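Local coordinates for protein insecticidal Delta-Endotoxin Cry8Ea1 (Bacillus Thuringiensis, PDB 3EB7) that kills insect larvae that live underground, probably by binding receptors in the midgut and opening pores in its cell membranes, as other three-domain Cry toxins do, at residues V7-S12 against E49-Q54; S268-G273 against V427-W432; D394-L399 against Q406-A411. All coordinates share one frame; numbering follows the deposited sequence.

Interaction 1 of 3, residues V7-S12 against E49-Q54; sequences VKTAIS and EIFMEQ
Thr9 and Phe51 make the tight part of this contact: the methyl CG2 of Thr9 lies 3.5 Å from CZ of the phenylalanine, and CB of Thr9 follows at 4.0 Å from the same CZ. The methyl reaches the ring obliquely at its far end. Phe51 does not start out aimed at its partner, but with CG anti to the carbonyl carbon (chi1 -73°) the ring swings across and its end closes the distance. The branches of Thr9 divide the work. CG2 serves the ring, while OG1 is hydrogen-bonded within its own helix to Asp5 O and also to Gln47 OE1, near the start of helix 47-59, so the hydroxyl is satisfied beside an apolar surface. Both segments are helical throughout and belong to helices 2-20 and 47-59 of the N-terminal domain, the alpha-helical bundle that in Cry toxins is associated with pore formation. The closest CA atoms, those of Val7 and Gln54, are 8.6 Å apart and 164 Å² is buried in all, so the touching is done by side chains. Helix 133-153 also packs on Phe51, through Val135 and Gln138. The second touch is a smaller meeting, a lone approach of Val7 CG2 to the side-chain end of Gln54, the two side chains crossing at about a right angle; Val7 also packs on Leu213 of helix 198-220. On the solvent side, the partly exposed Glu53 turns instead to Ser2 OG, a hydrogen bond near the start of the first helix.

Interaction 2 of 3, residues S268-G273 against V427-W432; sequences STFIRG and VPVFSW
Across from Val429 the chain passes closest at Phe270, with 6.4 Å between their CA atoms. Segment 427-432 is a strand throughout, whereas 268-273 is the weakly bonded end of helix 263-270 running into an extended loop at Ile271 and Arg272. The two backbones are not paired with each other: Val429 is bonded to Thr420 of the neighbouring strand, and Phe270 O accepts from Thr420 OG1. The contact therefore rests on one ring. Val429, its CB directed at segment 268-273, lays CG2 over the centre of one face of Phe270 in a CH-pi contact; with CG1 anti to the backbone N (chi1 167°), CG2 is left anti to the carbonyl carbon and over the ring. At the ring edge, near its plane, CE2 of Phe270 comes 3.3 Å from Val427 O, and CZ of Phe270 meets the methyl CG1 of Val427 at 4.2 Å. Pro246 packs on both Phe270 and Val427, and the Trp201 ring meets Phe270 with planes about 50° apart. Farther along, Arg272 forms salt bridges with Asp278 and Glu241. Glu241 also accepts from Ser431 OG, giving loop and strand a shared acidic partner. The end of helix 263-270 thus packs through Phe270 against the antiparallel three-stranded sheet 241-243, 427-434 and 414-422, within the beta-prism domain II of three-domain Cry toxins.

Interaction 3 of 3, residues D394-L399 against Q406-A411; sequences DSEVEL and QPNYEA
Glu396 and Asn408 meet in a single side-chain hydrogen bond, ND2 of Asn408 donating to OE1 of Glu396 over 2.9 Å with an N-H...O angle of 153°. The donor leaves close to its own amide plane but arrives above the carboxylate plane, the two planes being 64° apart. Glu396 spans the gap by staying extended beyond CG, with CG anti to the carbonyl carbon. In Asn408 a chi1 of 60° places CG between the backbone N and the carbonyl carbon, and CB comes 3.1 Å from the same OE1 of Glu396. These are two very short helical turns, about 395-398 and 408-411, which follow strand 389-394 in the chain and lead up to strand 414-422 of the central beta-prism domain. Asp394 is the N-cap of the first: OD2 of Asp394 accepts from Glu396 N at 3.1 Å, a capping bond that ties down the base of the glutamate. Pro407 holds the N-cap position of the second, and its carbonyl accepts from both Glu410 N and Ala411 N. Pro401 touches both Glu396 and Asn408, while Tyr342 and Lys343 of strand 340-352 approach Asn408 and Glu396 respectively.

From the N terminus, interaction 1 comes first, closing a largely helical loop of 36 residues within the helical domain before the other two begin. Interaction 2 then closes a loop of 153 residues, rich in strand, and interaction 3 is nested inside it as a short closure over six residues. Interactions 2 and 3 touch: CG of Trp432 lies 3.3 Å from CD1 of Leu399, joining strand 427-434 to the turn after strand 389-394. Interaction 3 also meets interaction 1, where Val7 CG1 packs 3.4 Å from Glu398 O, at the boundary between helical bundle and beta-prism. Interactions 1 and 2 remain about 10 Å apart at their nearest atoms.

Interaction 1 of 3, residues V7-S12 against E49-Q54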
loop_
_atom_site.group_PDB
_atom_site.type_symbol
_atom_site.label_atom_id
_atom_site.label_comp_id
_atom_site.label_asym_id
_atom_site.label_seq_id
_atom_site.Cartn_x
_atom_site.Cartn_y
_atom_site.Cartn_z
ATOM N N VAL A 7 4.790 6.060 11.021
ATOM C CA VAL A 7 4.077 5.023 10.297
ATOM C C VAL A 7 2.627 5.016 10.752
ATOM O O VAL A 7 1.709 4.822 9.971
ATOM C CB VAL A 7 4.777 3.664 10.511
ATOM C CG1 VAL A 7 3.880 2.499 10.119
ATOM C CG2 VAL A 7 6.047 3.644 9.668
ATOM N N LYS A 8 2.438 5.279 12.041
ATOM C CA LYS A 8 1.121 5.421 12.603
ATOM C C LYS A 8 0.413 6.579 11.904
ATOM O O LYS A 8 -0.708 6.447 11.470
ATOM C CB LYS A 8 1.255 5.624 14.120
ATOM C CG LYS A 8 0.029 5.313 14.914
ATOM C CD LYS A 8 0.230 5.742 16.360
ATOM C CE LYS A 8 -1.091 6.189 17.014
ATOM N NZ LYS A 8 -1.282 7.669 16.962
ATOM N N THR A 9 1.096 7.706 11.764
ATOM C CA THR A 9 0.542 8.897 11.125
ATOM C C THR A 9 0.181 8.664 9.665
ATOM O O THR A 9 -0.921 8.999 9.224
ATOM C CB THR A 9 1.548 10.057 11.208
ATOM O OG1 THR A 9 1.831 10.307 12.592
ATOM C CG2 THR A 9 0.981 11.331 10.557
ATOM N N ALA A 10 1.127 8.106 8.923
ATOM C CA ALA A 10 0.986 7.851 7.507
ATOM C C ALA A 10 -0.132 6.848 7.231
ATOM O O ALA A 10 -0.895 7.025 6.275
ATOM C CB ALA A 10 2.311 7.347 6.945
ATOM N N ILE A 11 -0.242 5.801 8.052
ATOM C CA ILE A 11 -1.315 4.802 7.838
ATOM C C ILE A 11 -2.682 5.407 8.088
ATOM O O ILE A 11 -3.641 5.147 7.351
ATOM C CB ILE A 11 -1.114 3.538 8.692
ATOM C CG1 ILE A 11 -0.100 2.613 8.004
ATOM C CG2 ILE A 11 -2.413 2.809 8.896
ATOM C CD1 ILE A 11 0.347 1.454 8.859
ATOM N N SER A 12 -2.763 6.229 9.136
ATOM C CA SER A 12 -3.985 6.899 9.507
ATOM C C SER A 12 -4.453 7.867 8.401
ATOM O O SER A 12 -5.654 7.958 8.076
ATOM C CB SER A 12 -3.711 7.661 10.806
ATOM O OG SER A 12 -4.741 8.586 11.079
ATOM N N GLU A 49 8.876 16.907 12.104
ATOM C CA GLU A 49 10.188 16.496 12.624
ATOM C C GLU A 49 10.198 14.985 12.821
ATOM O O GLU A 49 11.176 14.357 12.536
ATOM C CB GLU A 49 10.528 17.239 13.936
ATOM C CG GLU A 49 11.588 16.567 14.814
ATOM C CD GLU A 49 13.021 16.625 14.231
ATOM O OE1 GLU A 49 13.225 17.163 13.126
ATOM O OE2 GLU A 49 13.969 16.118 14.902
ATOM N N ILE A 50 9.088 14.407 13.279
ATOM C CA ILE A 50 8.932 12.945 13.330
ATOM C C ILE A 50 9.135 12.199 11.980
ATOM O O ILE A 50 9.748 11.123 11.957
ATOM C CB ILE A 50 7.585 12.596 14.027
ATOM C CG1 ILE A 50 7.629 13.119 15.473
ATOM C CG2 ILE A 50 7.270 11.065 13.982
ATOM C CD1 ILE A 50 6.279 13.141 16.172
ATOM N N PHE A 51 8.629 12.753 10.883
ATOM C CA PHE A 51 8.874 12.243 9.525
ATOM C C PHE A 51 10.361 12.265 9.138
ATOM O O PHE A 51 10.864 11.347 8.463
ATOM C CB PHE A 51 8.031 13.014 8.469
ATOM C CG PHE A 51 6.553 12.684 8.500
ATOM C CD1 PHE A 51 5.608 13.670 8.732
ATOM C CD2 PHE A 51 6.106 11.373 8.268
ATOM C CE1 PHE A 51 4.225 13.368 8.764
ATOM C CE2 PHE A 51 4.728 11.053 8.278
ATOM C CZ PHE A 51 3.798 12.049 8.541
ATOM N N MET A 52 11.063 13.307 9.575
ATOM C CA MET A 52 12.486 13.422 9.298
ATOM C C MET A 52 13.275 12.403 10.113
ATOM O O MET A 52 14.136 11.682 9.580
ATOM C CB MET A 52 12.984 14.828 9.607
ATOM C CG MET A 52 12.386 15.893 8.751
ATOM S SD MET A 52 13.183 17.502 9.121
ATOM C CE MET A 52 12.124 18.603 8.158
ATOM N N GLU A 53 12.974 12.336 11.402
ATOM C CA GLU A 53 13.608 11.364 12.289
ATOM C C GLU A 53 13.428 9.922 11.807
ATOM O O GLU A 53 14.360 9.100 11.876
ATOM C CB GLU A 53 13.102 11.533 13.727
ATOM C CG GLU A 53 13.452 12.898 14.334
ATOM C CD GLU A 53 12.987 13.056 15.801
ATOM O OE1 GLU A 53 12.409 12.118 16.388
ATOM O OE2 GLU A 53 13.194 14.139 16.387
ATOM N N GLN A 54 12.234 9.614 11.327
ATOM C CA GLN A 54 11.964 8.301 10.732
ATOM C C GLN A 54 12.985 7.911 9.650
ATOM O O GLN A 54 13.668 6.916 9.758
ATOM C CB GLN A 54 10.541 8.273 10.138
ATOM C CG GLN A 54 10.239 6.987 9.436
ATOM C CD GLN A 54 9.021 7.073 8.526
ATOM O OE1 GLN A 54 8.357 6.060 8.288
ATOM N NE2 GLN A 54 8.719 8.269 8.024
#

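Interaction 2 of 3, residues S268-G273 against V427-W432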
loop_
_atom_site.group_PDB
_atom_site.type_symbol
_atom_site.label_atom_id
_atom_site.label_comp_id
_atom_site.label_asym_id
_atom_site.label_seq_id
_atom_site.Cartn_x
_atom_site.Cartn_y
_atom_site.Cartn_z
ATOM N N SER A 268 15.687 -13.784 -1.782
ATOM C CA SER A 268 15.064 -14.798 -2.626
ATOM C C SER A 268 14.270 -15.888 -1.841
ATOM O O SER A 268 13.493 -16.640 -2.422
ATOM C CB SER A 268 16.108 -15.365 -3.602
ATOM O OG SER A 268 16.688 -16.507 -3.035
ATOM N N THR A 269 14.406 -15.921 -0.515
ATOM C CA THR A 269 13.692 -16.902 0.307
ATOM C C THR A 269 12.562 -16.301 1.168
ATOM O O THR A 269 11.476 -16.910 1.257
ATOM C CB THR A 269 14.658 -17.688 1.228
ATOM O OG1 THR A 269 15.814 -18.122 0.495
ATOM C CG2 THR A 269 13.982 -18.864 1.841
ATOM N N PHE A 270 12.804 -15.146 1.808
ATOM C CA PHE A 270 11.782 -14.502 2.634
ATOM C C PHE A 270 10.629 -13.857 1.841
ATOM O O PHE A 270 9.499 -13.758 2.344
ATOM C CB PHE A 270 12.392 -13.433 3.513
ATOM C CG PHE A 270 12.964 -13.938 4.808
ATOM C CD1 PHE A 270 13.953 -13.209 5.458
ATOM C CD2 PHE A 270 12.518 -15.120 5.389
ATOM C CE1 PHE A 270 14.469 -13.625 6.678
ATOM C CE2 PHE A 270 13.025 -15.548 6.630
ATOM C CZ PHE A 270 13.996 -14.815 7.268
ATOM N N ILE A 271 10.942 -13.408 0.626
ATOM C CA ILE A 271 10.046 -12.701 -0.251
ATOM C C ILE A 271 9.504 -13.708 -1.282
ATOM O O ILE A 271 10.255 -14.475 -1.879
ATOM C CB ILE A 271 10.774 -11.492 -0.951
ATOM C CG1 ILE A 271 11.411 -10.570 0.095
ATOM C CG2 ILE A 271 9.818 -10.642 -1.848
ATOM C CD1 ILE A 271 10.459 -10.108 1.195
ATOM N N ARG A 272 8.187 -13.689 -1.447
ATOM C CA ARG A 272 7.493 -14.592 -2.322
ATOM C C ARG A 272 7.810 -14.209 -3.746
ATOM O O ARG A 272 7.805 -13.022 -4.074
ATOM C CB ARG A 272 5.971 -14.433 -2.134
ATOM C CG ARG A 272 5.414 -15.129 -0.920
ATOM C CD ARG A 272 4.125 -15.872 -1.339
ATOM N NE ARG A 272 3.013 -15.040 -1.001
ATOM C CZ ARG A 272 1.749 -15.257 -1.343
ATOM N NH1 ARG A 272 1.382 -16.300 -2.077
ATOM N NH2 ARG A 272 0.842 -14.394 -0.912
ATOM N N GLY A 273 8.015 -15.206 -4.595
ATOM C CA GLY A 273 7.785 -15.001 -6.019
ATOM C C GLY A 273 6.523 -14.177 -6.316
ATOM O O GLY A 273 5.544 -14.171 -5.546
ATOM N N VAL A 427 13.630 -18.994 11.493
ATOM C CA VAL A 427 13.044 -17.674 11.491
ATOM C C VAL A 427 11.960 -17.490 10.403
ATOM O O VAL A 427 12.268 -17.510 9.213
ATOM C CB VAL A 427 14.124 -16.538 11.346
ATOM C CG1 VAL A 427 13.474 -15.189 11.430
ATOM C CG2 VAL A 427 15.207 -16.639 12.394
ATOM N N PRO A 428 10.695 -17.305 10.827
ATOM C CA PRO A 428 9.595 -16.932 9.918
ATOM C C PRO A 428 9.501 -15.434 9.604
ATOM O O PRO A 428 9.971 -14.586 10.378
ATOM C CB PRO A 428 8.332 -17.414 10.659
ATOM C CG PRO A 428 8.727 -17.571 12.144
ATOM C CD PRO A 428 10.247 -17.488 12.236
ATOM N N VAL A 429 8.927 -15.113 8.445
ATOM C CA VAL A 429 8.610 -13.729 8.099
ATOM C C VAL A 429 7.119 -13.719 7.778
ATOM O O VAL A 429 6.614 -14.627 7.119
ATOM C CB VAL A 429 9.495 -13.218 6.889
ATOM C CG1 VAL A 429 8.993 -11.925 6.305
ATOM C CG2 VAL A 429 10.932 -13.031 7.328
ATOM N N PHE A 430 6.403 -12.723 8.287
ATOM C CA PHE A 430 4.973 -12.555 7.968
ATOM C C PHE A 430 4.821 -11.498 6.877
ATOM O O PHE A 430 5.478 -10.458 6.922
ATOM C CB PHE A 430 4.191 -12.136 9.216
ATOM C CG PHE A 430 4.057 -13.208 10.301
ATOM C CD1 PHE A 430 3.485 -12.879 11.541
ATOM C CD2 PHE A 430 4.476 -14.520 10.113
ATOM C CE1 PHE A 430 3.331 -13.862 12.566
ATOM C CE2 PHE A 430 4.324 -15.508 11.148
ATOM C CZ PHE A 430 3.754 -15.193 12.333
ATOM N N SER A 431 3.996 -11.782 5.879
ATOM C CA SER A 431 3.570 -10.779 4.896
ATOM C C SER A 431 2.100 -10.427 5.060
ATOM O O SER A 431 1.305 -11.204 5.570
ATOM C CB SER A 431 3.855 -11.227 3.445
ATOM O OG SER A 431 2.934 -12.215 3.029
ATOM N N TRP A 432 1.749 -9.236 4.615
ATOM C CA TRP A 432 0.453 -8.658 4.913
ATOM C C TRP A 432 -0.104 -7.905 3.730
ATOM O O TRP A 432 0.659 -7.276 3.010
ATOM C CB TRP A 432 0.593 -7.671 6.088
ATOM C CG TRP A 432 1.234 -8.255 7.295
ATOM C CD1 TRP A 432 2.569 -8.556 7.474
ATOM C CD2 TRP A 432 0.587 -8.572 8.516
ATOM N NE1 TRP A 432 2.760 -9.060 8.734
ATOM C CE2 TRP A 432 1.555 -9.076 9.385
ATOM C CE3 TRP A 432 -0.732 -8.481 8.957
ATOM C CZ2 TRP A 432 1.241 -9.500 10.683
ATOM C CZ3 TRP A 432 -1.040 -8.891 10.239
ATOM C CH2 TRP A 432 -0.062 -9.396 11.082
#

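Interaction 3 of 3, residues D394-L399 against Q406-A411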
loop_
_atom_site.group_PDB
_atom_site.type_symbol
_atom_site.label_atom_id
_atom_site.label_comp_id
_atom_site.label_asym_id
_atom_site.label_seq_id
_atom_site.Cartn_x
_atom_site.Cartn_y
_atom_site.Cartn_z
ATOM N N ASP A 394 5.168 -7.478 18.119
ATOM C CA ASP A 394 3.776 -7.088 18.091
ATOM C C ASP A 394 3.640 -6.425 16.758
ATOM O O ASP A 394 4.268 -5.414 16.499
ATOM C CB ASP A 394 3.500 -6.113 19.247
ATOM C CG ASP A 394 2.102 -5.478 19.200
ATOM O OD1 ASP A 394 1.788 -4.691 20.131
ATOM O OD2 ASP A 394 1.316 -5.731 18.263
ATOM N N SER A 395 2.821 -7.009 15.896
ATOM C CA SER A 395 2.722 -6.548 14.516
ATOM C C SER A 395 2.176 -5.115 14.395
ATOM O O SER A 395 2.478 -4.375 13.425
ATOM C CB SER A 395 1.891 -7.544 13.688
ATOM O OG SER A 395 0.540 -7.514 14.069
ATOM N N GLU A 396 1.390 -4.711 15.387
ATOM C CA GLU A 396 0.771 -3.373 15.382
ATOM C C GLU A 396 1.767 -2.256 15.588
ATOM O O GLU A 396 1.420 -1.106 15.429
ATOM C CB GLU A 396 -0.337 -3.243 16.438
ATOM C CG GLU A 396 -1.561 -4.078 16.113
ATOM C CD GLU A 396 -2.721 -3.757 17.040
ATOM O OE1 GLU A 396 -3.871 -3.706 16.542
ATOM O OE2 GLU A 396 -2.470 -3.546 18.262
ATOM N N VAL A 397 2.986 -2.581 15.962
ATOM C CA VAL A 397 4.057 -1.606 16.005
ATOM C C VAL A 397 4.474 -1.216 14.549
ATOM O O VAL A 397 4.713 -0.048 14.239
ATOM C CB VAL A 397 5.264 -2.156 16.867
ATOM C CG1 VAL A 397 6.516 -1.272 16.738
ATOM C CG2 VAL A 397 4.852 -2.283 18.327
ATOM N N GLU A 398 4.545 -2.211 13.669
ATOM C CA GLU A 398 4.957 -2.011 12.268
ATOM C C GLU A 398 3.749 -1.719 11.371
ATOM O O GLU A 398 3.807 -0.841 10.507
ATOM C CB GLU A 398 5.751 -3.232 11.798
ATOM C CG GLU A 398 6.835 -3.614 12.803
ATOM C CD GLU A 398 7.758 -4.736 12.346
ATOM O OE1 GLU A 398 8.642 -5.164 13.138
ATOM O OE2 GLU A 398 7.641 -5.189 11.191
ATOM N N LEU A 399 2.638 -2.398 11.652
ATOM C CA LEU A 399 1.351 -2.244 10.954
ATOM C C LEU A 399 0.160 -1.809 11.870
ATOM O O LEU A 399 -0.816 -2.598 12.097
ATOM C CB LEU A 399 1.042 -3.577 10.256
ATOM C CG LEU A 399 2.047 -3.976 9.178
ATOM C CD1 LEU A 399 1.702 -5.312 8.606
ATOM C CD2 LEU A 399 2.127 -2.921 8.059
ATOM N N GLN A 406 -11.195 3.576 17.967
ATOM C CA GLN A 406 -12.009 2.367 17.905
ATOM C C GLN A 406 -11.168 1.163 18.189
ATOM O O GLN A 406 -9.946 1.241 18.132
ATOM C CB GLN A 406 -12.692 2.200 16.558
ATOM C CG GLN A 406 -12.280 3.202 15.540
ATOM C CD GLN A 406 -13.439 3.633 14.710
ATOM O OE1 GLN A 406 -14.348 2.832 14.446
ATOM N NE2 GLN A 406 -13.440 4.903 14.297
ATOM N N PRO A 407 -11.817 0.050 18.551
ATOM C CA PRO A 407 -11.018 -1.138 18.719
ATOM C C PRO A 407 -10.266 -1.507 17.429
ATOM O O PRO A 407 -10.701 -1.178 16.321
ATOM C CB PRO A 407 -12.033 -2.204 19.126
ATOM C CG PRO A 407 -13.329 -1.646 18.816
ATOM C CD PRO A 407 -13.230 -0.184 18.887
ATOM N N ASN A 408 -9.109 -2.133 17.617
ATOM C CA ASN A 408 -8.277 -2.547 16.502
ATOM C C ASN A 408 -8.986 -3.493 15.521
ATOM O O ASN A 408 -8.710 -3.436 14.326
ATOM C CB ASN A 408 -6.917 -3.076 16.985
ATOM C CG ASN A 408 -7.014 -4.285 17.919
ATOM O OD1 ASN A 408 -8.099 -4.742 18.306
ATOM N ND2 ASN A 408 -5.856 -4.831 18.257
ATOM N N TYR A 409 -9.929 -4.312 16.013
ATOM C CA TYR A 409 -10.728 -5.209 15.137
ATOM C C TYR A 409 -11.723 -4.490 14.215
ATOM O O TYR A 409 -12.324 -5.133 13.303
ATOM C CB TYR A 409 -11.438 -6.306 15.918
ATOM C CG TYR A 409 -12.385 -5.814 16.963
ATOM C CD1 TYR A 409 -13.647 -5.357 16.616
ATOM C CD2 TYR A 409 -12.024 -5.827 18.321
ATOM C CE1 TYR A 409 -14.548 -4.894 17.606
ATOM C CE2 TYR A 409 -12.918 -5.364 19.337
ATOM C CZ TYR A 409 -14.165 -4.901 18.958
ATOM O OH TYR A 409 -15.050 -4.435 19.905
ATOM N N GLU A 410 -11.933 -3.191 14.469
ATOM C CA GLU A 410 -12.639 -2.314 13.531
ATOM C C GLU A 410 -11.707 -1.472 12.653
ATOM O O GLU A 410 -11.991 -1.297 11.488
ATOM C CB GLU A 410 -13.673 -1.427 14.242
ATOM C CG GLU A 410 -14.692 -2.272 15.053
ATOM C CD GLU A 410 -15.850 -1.463 15.684
ATOM O OE1 GLU A 410 -17.023 -1.942 15.582
ATOM O OE2 GLU A 410 -15.605 -0.364 16.269
ATOM N N ALA A 411 -10.573 -1.010 13.176
ATOM C CA ALA A 411 -9.737 -0.057 12.447
ATOM C C ALA A 411 -8.392 -0.598 11.886
ATOM O O ALA A 411 -7.545 0.174 11.425
ATOM C CB ALA A 411 -9.507 1.152 13.302
#